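Local coordinates for uncharacterized NTF2-like protein (Cytophaga hutchinsonii ATCC 33406, PDB 3F40), which is of unknown function but has the NTF2-like fold of the SnoaL-like family, whose cone-shaped alpha-beta pocket binds or turns over small molecules in many relatives, at residues A[12-17]-A[28-33]; A[33-38]-A[48-53]. One frame throughout, in Å; residues are numbered along the deposited sequence.

From the N terminus the chain runs through helix 8-20 and helix 24-29, and contact 1 closes this first helical hairpin by joining residues 12-17 to 28-33. Contact 2 closes the next loop, in which strands 35-39 and 42-45 lead into helix 47-57, so that 33-38 meets 48-53. The two loops follow one another in series and neither crosses nor encloses the other; E33, at a corner of the chain, belongs to both. Their side chains nevertheless touch: M51 of helix 47-57 packs on F15, K28 and L31. Together the contacts tie helices 8-20, 24-29 and 47-57 to strand 31-32 and to strand 35-39 of the sheet.

Contact 1: residues A[12-17]-A[28-33]; sequences VLEFIH and KKRLNE
R30 grips E14 side-on, with two nitrogens of its guanidinium directed at a single carboxylate oxygen. NH2 of R30 lies 2.9 Å from OE1 of E14 and NE of R30 lies 3.0 Å from that same OE1, so one oxygen takes both bonds of the salt bridge. Each is moderately bent, 147° at the hydrogen of NH2. The oxygen sits in the guanidinium plane, but the carboxylate stands almost upright to it, the planes 81° apart. NE meets OE1 on the anti side, somewhat out of the carboxylate plane, and NH2 from well above it, on the same face. Arginine suits the place because its third nitrogen, NH1, donates to the backbone O of A26, which helps fix the group's rotation. The bend at chi2 (76°) turns the chain across the flank of helix 8-20, bringing NE and NH2 abreast of the E14 carboxylate. N of L31 bonds to O of K28, and N32 uses both ends of its amide, ND2 to OE1 of E98 and OD1 to N of N34. Next to the salt bridge, F15 and L31 form the buried, apolar part: CD2 of L31 makes an off-centre CH-pi contact, 4.1 Å from the centroid of the F15 ring. Helix 8-20 thereby packs against the junction of helix 24-29 and strand 31-32, with I99 of strand 98-105 touching both F15 and L31 and M51 of helix 47-57 covering L31.

Contact 2: residues A[33-38]-A[48-53]; sequences ENFTFN and ERYMND
F37 carries CG anti to the backbone N (chi1 174°), and Y50, in the conformer described here, does likewise; these torsions send their rings into the gap between strand 35-39 and helix 47-57. F35 takes the same first torsion two residues earlier. Since alternate residues of a strand point to one side, both phenylalanines face the helix, and Y50 enters from that helix to meet the two. The rings of F37 and Y50 form an offset stack with their planes 19° apart and centroids 4.6 Å apart. Y50 brings its CE1 edge carbon over one face of F37, near the rim, where CE1 of Y50 is 3.3 Å from CD1 of F37. The hydroxyl extends past this overlap, with OH of Y50 3.4 Å from CE1 of F37. F35 meets the CD2 side of the tyrosine ring, on the same side of the ring plane as F37: CE2 of F35 lies 3.4 Å from CD2 of Y50, and the planes are inclined at 40°, neither stacked nor edge-to-face.

The three rings make an aromatic cluster that seats a helix on the mixed, strongly curved sheet of the NTF2-like fold. Flat, wide side chains suit the place, for they span the distance between helix and strand, and tyrosine, only partly buried here, adds a hydroxyl that lies above the plane of the F37 ring but outside its outline. L102 of strand 98-105 also touches Y50, and V104 touches F37.

Nearer the start of the helix a water bridges the backbones, donating to O of E33 at 2.8 Å and accepting from N of E48 at 3.0 Å. On the helix, D53 pairs with R44 of strand 42-45 through OD2, which also makes a long salt bridge to NE of R49.

Contact 1: residues A[12-17]-A[28-33]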
loop_
_atom_site.group_PDB
_atom_site.type_symbol
_atom_site.label_atom_id
_atom_site.label_comp_id
_atom_site.label_asym_id
_atom_site.label_seq_id
_atom_site.Cartn_x
_atom_site.Cartn_y
_atom_site.Cartn_z
ATOM N N VAL A 12 -14.592 7.030 1.898
ATOM C CA VAL A 12 -13.377 6.639 2.592
ATOM C C VAL A 12 -12.840 7.787 3.429
ATOM O O VAL A 12 -12.451 7.606 4.590
ATOM C CB VAL A 12 -12.307 6.069 1.633
ATOM C CG1 VAL A 12 -11.002 5.816 2.357
ATOM C CG2 VAL A 12 -12.847 4.776 0.954
ATOM N N LEU A 13 -12.838 8.980 2.860
ATOM C CA LEU A 13 -12.329 10.127 3.618
ATOM C C LEU A 13 -13.207 10.444 4.822
ATOM O O LEU A 13 -12.698 10.902 5.852
ATOM C CB LEU A 13 -12.142 11.325 2.703
ATOM C CG LEU A 13 -11.007 11.109 1.717
ATOM C CD1 LEU A 13 -10.791 12.378 0.862
ATOM C CD2 LEU A 13 -9.682 10.693 2.385
ATOM N N GLU A 14 -14.502 10.253 4.672
ATOM C CA GLU A 14 -15.415 10.447 5.806
ATOM C C GLU A 14 -15.131 9.437 6.898
ATOM O O GLU A 14 -15.186 9.759 8.079
ATOM C CB GLU A 14 -16.855 10.312 5.385
ATOM C CG GLU A 14 -17.322 11.429 4.524
ATOM C CD GLU A 14 -18.711 11.246 4.039
ATOM O OE1 GLU A 14 -19.323 10.143 4.347
ATOM O OE2 GLU A 14 -19.129 12.199 3.321
ATOM N N PHE A 15 -14.842 8.206 6.518
ATOM C CA PHE A 15 -14.500 7.163 7.517
ATOM C C PHE A 15 -13.254 7.553 8.284
ATOM O O PHE A 15 -13.219 7.481 9.517
ATOM C CB PHE A 15 -14.324 5.799 6.803
ATOM C CG PHE A 15 -13.942 4.670 7.718
ATOM C CD1 PHE A 15 -14.868 4.161 8.622
ATOM C CD2 PHE A 15 -12.695 4.080 7.662
ATOM C CE1 PHE A 15 -14.527 3.135 9.474
ATOM C CE2 PHE A 15 -12.377 3.046 8.506
ATOM C CZ PHE A 15 -13.299 2.575 9.404
ATOM N N ILE A 16 -12.225 7.991 7.563
ATOM C CA ILE A 16 -10.994 8.400 8.208
ATOM C C ILE A 16 -11.251 9.616 9.102
ATOM O O ILE A 16 -10.740 9.659 10.224
ATOM C CB ILE A 16 -9.879 8.713 7.212
ATOM C CG1 ILE A 16 -9.538 7.467 6.411
ATOM C CG2 ILE A 16 -8.656 9.263 7.912
ATOM C CD1 ILE A 16 -9.033 6.283 7.232
ATOM N N HIS A 17 -12.060 10.572 8.633
ATOM C CA HIS A 17 -12.373 11.758 9.461
ATOM C C HIS A 17 -13.111 11.376 10.733
ATOM O O HIS A 17 -12.843 11.936 11.803
ATOM C CB HIS A 17 -13.198 12.759 8.672
ATOM C CG HIS A 17 -13.492 13.993 9.439
ATOM N ND1 HIS A 17 -12.506 14.879 9.794
ATOM C CD2 HIS A 17 -14.650 14.473 9.939
ATOM C CE1 HIS A 17 -13.058 15.876 10.473
ATOM N NE2 HIS A 17 -14.345 15.641 10.595
ATOM N N LYS A 28 -18.667 3.738 11.987
ATOM C CA LYS A 28 -19.295 2.419 11.760
ATOM C C LYS A 28 -20.320 2.480 10.649
ATOM O O LYS A 28 -20.546 1.504 9.933
ATOM C CB LYS A 28 -19.948 1.822 13.023
ATOM C CG LYS A 28 -20.514 0.409 12.809
ATOM C CD LYS A 28 -21.100 -0.182 14.095
ATOM C CE LYS A 28 -21.531 -1.630 13.902
ATOM N NZ LYS A 28 -22.786 -1.755 13.126
ATOM N N LYS A 29 -20.935 3.643 10.505
ATOM C CA LYS A 29 -21.984 3.803 9.484
ATOM C C LYS A 29 -21.480 3.569 8.060
ATOM O O LYS A 29 -22.276 3.271 7.169
ATOM C CB LYS A 29 -22.669 5.194 9.563
ATOM C CG LYS A 29 -23.681 5.298 10.687
ATOM C CD LYS A 29 -24.278 6.703 10.727
ATOM N N ARG A 30 -20.190 3.780 7.867
ATOM C CA ARG A 30 -19.560 3.724 6.529
ATOM C C ARG A 30 -19.196 2.252 6.190
ATOM O O ARG A 30 -18.825 1.968 5.057
ATOM C CB ARG A 30 -18.318 4.641 6.407
ATOM C CG ARG A 30 -18.570 6.132 6.023
ATOM C CD ARG A 30 -19.084 6.938 7.116
ATOM N NE ARG A 30 -19.463 8.276 6.672
ATOM C CZ ARG A 30 -20.139 9.094 7.454
ATOM N NH1 ARG A 30 -20.491 8.696 8.661
ATOM N NH2 ARG A 30 -20.491 10.298 7.027
ATOM N N LEU A 31 -19.336 1.350 7.154
ATOM C CA LEU A 31 -18.927 -0.058 6.976
ATOM C C LEU A 31 -20.106 -0.972 6.748
ATOM O O LEU A 31 -21.169 -0.848 7.410
ATOM C CB LEU A 31 -18.188 -0.549 8.218
ATOM C CG LEU A 31 -16.952 0.228 8.669
ATOM C CD1 LEU A 31 -16.269 -0.505 9.795
ATOM C CD2 LEU A 31 -16.023 0.419 7.492
ATOM N N ASN A 32 -19.924 -1.939 5.874
ATOM C CA ASN A 32 -20.867 -3.028 5.736
ATOM C C ASN A 32 -20.885 -3.852 7.031
ATOM O O ASN A 32 -19.843 -4.019 7.708
ATOM C CB ASN A 32 -20.525 -3.913 4.545
ATOM C CG ASN A 32 -21.396 -5.118 4.451
ATOM O OD1 ASN A 32 -20.973 -6.232 4.754
ATOM N ND2 ASN A 32 -22.625 -4.919 4.005
ATOM N N GLU A 33 -22.045 -4.446 7.299
ATOM C CA GLU A 33 -22.229 -5.241 8.505
ATOM C C GLU A 33 -21.161 -6.310 8.645
ATOM O O GLU A 33 -20.654 -6.555 9.738
ATOM C CB GLU A 33 -23.634 -5.885 8.516
ATOM C CG GLU A 33 -23.869 -6.814 9.689
ATOM C CD GLU A 33 -25.335 -7.012 10.013
ATOM O OE1 GLU A 33 -26.040 -6.000 10.207
ATOM O OE2 GLU A 33 -25.763 -8.178 10.105
#

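Contact 2: residues A[33-38]-A[48-53]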
loop_
_atom_site.group_PDB
_atom_site.type_symbol
_atom_site.label_atom_id
_atom_site.label_comp_id
_atom_site.label_asym_id
_atom_site.label_seq_id
_atom_site.Cartn_x
_atom_site.Cartn_y
_atom_site.Cartn_z
ATOM N N GLU A 33 -22.045 -4.446 7.299
ATOM C CA GLU A 33 -22.229 -5.241 8.505
ATOM C C GLU A 33 -21.161 -6.310 8.645
ATOM O O GLU A 33 -20.654 -6.555 9.738
ATOM C CB GLU A 33 -23.634 -5.885 8.516
ATOM C CG GLU A 33 -23.869 -6.814 9.689
ATOM C CD GLU A 33 -25.335 -7.012 10.013
ATOM O OE1 GLU A 33 -26.040 -6.000 10.207
ATOM O OE2 GLU A 33 -25.763 -8.178 10.105
ATOM N N ASN A 34 -20.843 -6.914 7.509
ATOM C CA ASN A 34 -19.942 -8.073 7.393
ATOM C C ASN A 34 -18.543 -7.678 6.876
ATOM O O ASN A 34 -17.804 -8.480 6.337
ATOM C CB ASN A 34 -20.557 -9.142 6.493
ATOM C CG ASN A 34 -21.860 -9.627 7.014
ATOM O OD1 ASN A 34 -22.862 -9.606 6.311
ATOM N ND2 ASN A 34 -21.859 -10.069 8.243
ATOM N N PHE A 35 -18.213 -6.436 7.133
ATOM C CA PHE A 35 -16.872 -5.890 6.859
ATOM C C PHE A 35 -15.807 -6.811 7.420
ATOM O O PHE A 35 -15.937 -7.328 8.535
ATOM C CB PHE A 35 -16.788 -4.533 7.530
ATOM C CG PHE A 35 -15.398 -3.949 7.657
ATOM C CD1 PHE A 35 -14.861 -3.180 6.643
ATOM C CD2 PHE A 35 -14.646 -4.149 8.819
ATOM C CE1 PHE A 35 -13.623 -2.617 6.790
ATOM C CE2 PHE A 35 -13.402 -3.593 8.955
ATOM C CZ PHE A 35 -12.903 -2.807 7.945
ATOM N N THR A 36 -14.745 -6.984 6.652
ATOM C CA THR A 36 -13.573 -7.650 7.157
ATOM C C THR A 36 -12.370 -6.740 7.227
ATOM O O THR A 36 -12.214 -5.835 6.436
ATOM C CB THR A 36 -13.193 -8.872 6.294
ATOM O OG1 THR A 36 -12.813 -8.452 4.982
ATOM C CG2 THR A 36 -14.368 -9.865 6.203
ATOM N N PHE A 37 -11.548 -7.037 8.213
ATOM C CA PHE A 37 -10.254 -6.396 8.415
ATOM C C PHE A 37 -9.145 -7.423 8.349
ATOM O O PHE A 37 -9.248 -8.485 8.969
ATOM C CB PHE A 37 -10.171 -5.709 9.784
ATOM C CG PHE A 37 -8.817 -5.164 10.083
ATOM C CD1 PHE A 37 -8.413 -3.943 9.535
ATOM C CD2 PHE A 37 -7.925 -5.858 10.882
ATOM C CE1 PHE A 37 -7.145 -3.439 9.788
ATOM C CE2 PHE A 37 -6.656 -5.354 11.127
ATOM C CZ PHE A 37 -6.283 -4.160 10.587
ATOM N N ASN A 38 -8.071 -7.086 7.641
ATOM C CA ASN A 38 -6.820 -7.826 7.661
ATOM C C ASN A 38 -5.673 -6.878 7.818
ATOM O O ASN A 38 -5.531 -5.922 7.076
ATOM C CB ASN A 38 -6.621 -8.596 6.402
ATOM C CG ASN A 38 -7.388 -9.807 6.381
ATOM O OD1 ASN A 38 -6.880 -10.918 6.725
ATOM N ND2 ASN A 38 -8.605 -9.682 5.981
ATOM N N GLU A 48 -18.945 -4.705 13.747
ATOM C CA GLU A 48 -19.121 -4.528 15.181
ATOM C C GLU A 48 -17.805 -4.765 15.920
ATOM O O GLU A 48 -17.358 -3.971 16.746
ATOM C CB GLU A 48 -20.196 -5.480 15.692
ATOM C CG GLU A 48 -20.476 -5.378 17.195
ATOM N N ARG A 49 -17.182 -5.873 15.603
ATOM C CA ARG A 49 -15.962 -6.258 16.256
ATOM C C ARG A 49 -14.850 -5.272 15.922
ATOM O O ARG A 49 -14.113 -4.826 16.779
ATOM C CB ARG A 49 -15.551 -7.664 15.822
ATOM C CG ARG A 49 -14.194 -8.070 16.300
ATOM C CD ARG A 49 -14.000 -7.841 17.810
ATOM N NE ARG A 49 -12.660 -8.297 18.195
ATOM C CZ ARG A 49 -12.384 -9.554 18.535
ATOM N NH1 ARG A 49 -13.365 -10.448 18.624
ATOM N NH2 ARG A 49 -11.145 -9.907 18.828
ATOM N N TYR A 50 -14.722 -4.887 14.654
ATOM C CA TYR A 50 -13.648 -3.955 14.281
ATOM C C TYR A 50 -13.863 -2.592 14.948
ATOM O O TYR A 50 -12.933 -1.990 15.476
ATOM C CB TYR A 50 -13.513 -3.805 12.764
ATOM C CG TYR A 50 -12.276 -3.015 12.352
ATOM C CD1 TYR A 50 -11.009 -3.473 12.649
ATOM C CD2 TYR A 50 -12.382 -1.813 11.660
ATOM C CE1 TYR A 50 -9.887 -2.766 12.274
ATOM C CE2 TYR A 50 -11.270 -1.085 11.288
ATOM C CZ TYR A 50 -10.026 -1.563 11.591
ATOM O OH TYR A 50 -8.905 -0.882 11.204
HETATM N N MSE A 51 -15.103 -2.118 14.965
HETATM C CA MSE A 51 -15.363 -0.791 15.577
HETATM C C MSE A 51 -15.185 -0.805 17.095
HETATM O O MSE A 51 -14.768 0.169 17.674
HETATM C CB MSE A 51 -16.722 -0.267 15.181
HETATM C CG MSE A 51 -16.748 0.115 13.701
HETATM SE SE MSE A 51 -15.377 1.391 13.139
HETATM C CE MSE A 51 -15.506 2.626 14.594
ATOM N N ASN A 52 -15.466 -1.935 17.730
ATOM C CA ASN A 52 -15.220 -2.041 19.183
ATOM C C ASN A 52 -13.719 -1.903 19.442
ATOM O O ASN A 52 -13.273 -1.220 20.380
ATOM C CB ASN A 52 -15.763 -3.351 19.762
ATOM C CG ASN A 52 -17.264 -3.368 19.891
ATOM O OD1 ASN A 52 -17.913 -2.321 19.909
ATOM N ND2 ASN A 52 -17.827 -4.563 20.033
ATOM N N ASP A 53 -12.928 -2.568 18.607
ATOM C CA ASP A 53 -11.466 -2.417 18.702
ATOM C C ASP A 53 -11.044 -0.980 18.454
ATOM O O ASP A 53 -10.232 -0.414 19.176
ATOM C CB ASP A 53 -10.717 -3.298 17.700
ATOM C CG ASP A 53 -10.691 -4.742 18.086
ATOM O OD1 ASP A 53 -11.040 -5.073 19.214
ATOM O OD2 ASP A 53 -10.347 -5.536 17.196
HETATM O O HOH W 1 -21.166 -6.245 12.500
#